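Local coordinates for major capsid protein (Paramecium bursaria Chlorella virus 1, PDB 5TIP), which self-assembles as trimers into the large icosahedral capsid of the virus, forming the bulk of the glycosylated shell, at residues R113-D116 with A117-M121. Residues are numbered along the deposited sequence; the frame is centred on the assembly and turned at random.
Sequences RTYD and ALFRM
A salt-bridge network of Arg113, Asp116 and Arg120 lies near the C-terminal end of helix 109-119, with Asp116 divided between the two arginines. Arg120 NH1 reaches Asp116 OD1 at 3.3 Å, a weak hydrogen bond within a salt bridge, whereas Arg113 NH2 lies 2.8 Å from Asp116 OD2 and meets it from above the carboxylate plane. With CG anti to the backbone N (chi1 -174°), the carboxylate of Asp116 lies between both guanidinium groups, whose like charges it probably offsets. Each arginine has a further polar partner: Glu89 for Arg113, and Tyr339 of the second subunit for Arg120, which ties the network to the trimer interface.

Tyr115 is flanked by two residues. Over one face of its ring sits Phe119 CB, 4.1 Å from the centroid and 24° off the normal, a CH-pi contact; the two rings themselves are oblique, with Tyr115 CD1 3.7 Å from Phe119 CD2. At the tyrosine edge comes the Arg120 guanidinium, turned 83° from the ring plane, so that Tyr115 CE2 lies over the guanidinium face. A water 3.0 Å from Tyr115 OH also bonds weakly to Phe119 O.

In the backbone, Phe119 N donates to Tyr115 O at 2.8 Å, a nearly straight bond. Thr114 and Leu118 touch strand 257-266, and Ala117 and Leu118 strand 350-354, packing this helix of the N-terminal jelly roll against the C-terminal one in the double jelly-roll fold of NCLDV major capsid proteins.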
# COMPACT_ATOMS: atom_id res chain seq x y z
N ARG A 113 -6.42 6.72 18.17
CA ARG A 113 -5.20 5.93 18.29
C ARG A 113 -5.45 4.49 17.87
O ARG A 113 -4.60 3.88 17.21
CB ARG A 113 -4.67 6.00 19.72
CG ARG A 113 -3.29 5.38 19.91
CD ARG A 113 -2.17 6.39 19.71
NE ARG A 113 -2.23 7.01 18.38
CZ ARG A 113 -1.72 6.47 17.28
NH1 ARG A 113 -1.11 5.29 17.35
NH2 ARG A 113 -1.82 7.09 16.12
N THR A 114 -6.59 3.93 18.27
CA THR A 114 -6.91 2.55 17.91
C THR A 114 -7.22 2.41 16.42
O THR A 114 -6.78 1.46 15.77
CB THR A 114 -8.09 2.05 18.75
OG1 THR A 114 -7.73 2.06 20.13
CG2 THR A 114 -8.49 0.63 18.35
N TYR A 115 -7.97 3.37 15.87
CA TYR A 115 -8.27 3.34 14.44
C TYR A 115 -7.00 3.43 13.61
O TYR A 115 -6.87 2.74 12.59
CB TYR A 115 -9.23 4.48 14.09
CG TYR A 115 -9.50 4.62 12.61
CD1 TYR A 115 -10.51 3.89 11.99
CD2 TYR A 115 -8.75 5.49 11.83
CE1 TYR A 115 -10.76 4.02 10.64
CE2 TYR A 115 -8.99 5.63 10.47
CZ TYR A 115 -10.00 4.89 9.89
OH TYR A 115 -10.25 5.02 8.54
N ASP A 116 -6.06 4.27 14.03
CA ASP A 116 -4.81 4.41 13.28
C ASP A 116 -3.99 3.12 13.32
O ASP A 116 -3.36 2.76 12.32
CB ASP A 116 -4.00 5.58 13.85
CG ASP A 116 -2.76 5.88 13.04
OD1 ASP A 116 -2.89 6.16 11.83
OD2 ASP A 116 -1.65 5.84 13.61
N ALA A 117 -4.00 2.42 14.45
CA ALA A 117 -3.21 1.20 14.57
C ALA A 117 -3.79 0.06 13.75
O ALA A 117 -3.05 -0.84 13.33
CB ALA A 117 -3.11 0.79 16.04
N LEU A 118 -5.10 0.07 13.50
CA LEU A 118 -5.76 -1.03 12.81
C LEU A 118 -6.03 -0.76 11.33
O LEU A 118 -5.80 -1.64 10.50
CB LEU A 118 -7.09 -1.37 13.50
CG LEU A 118 -7.03 -2.24 14.75
CD1 LEU A 118 -8.40 -2.32 15.40
CD2 LEU A 118 -6.52 -3.63 14.41
N PHE A 119 -6.51 0.43 10.98
CA PHE A 119 -7.07 0.66 9.66
C PHE A 119 -6.27 1.63 8.80
O PHE A 119 -6.61 1.82 7.63
CB PHE A 119 -8.52 1.16 9.80
CG PHE A 119 -9.42 0.16 10.46
CD1 PHE A 119 -9.88 -0.94 9.77
CD2 PHE A 119 -9.78 0.31 11.79
CE1 PHE A 119 -10.70 -1.87 10.38
CE2 PHE A 119 -10.60 -0.61 12.41
CZ PHE A 119 -11.06 -1.70 11.70
N ARG A 120 -5.22 2.24 9.33
CA ARG A 120 -4.26 2.94 8.50
C ARG A 120 -3.01 2.09 8.33
O ARG A 120 -2.71 1.22 9.15
CB ARG A 120 -3.90 4.31 9.08
CG ARG A 120 -4.96 5.37 8.81
CD ARG A 120 -4.40 6.78 8.97
NE ARG A 120 -5.45 7.78 9.00
CZ ARG A 120 -6.12 8.13 10.09
NH1 ARG A 120 -5.83 7.56 11.25
NH2 ARG A 120 -7.07 9.05 10.03
N MET A 121 -2.28 2.35 7.25
CA MET A 121 -1.12 1.53 6.93
C MET A 121 -0.23 2.28 5.96
O MET A 121 -0.65 3.23 5.29
CB MET A 121 -1.53 0.18 6.33
CG MET A 121 -2.23 0.31 4.98
SD MET A 121 -2.85 -1.26 4.33
CE MET A 121 -4.16 -1.62 5.50
O HOH W 1 -8.03 4.79 6.49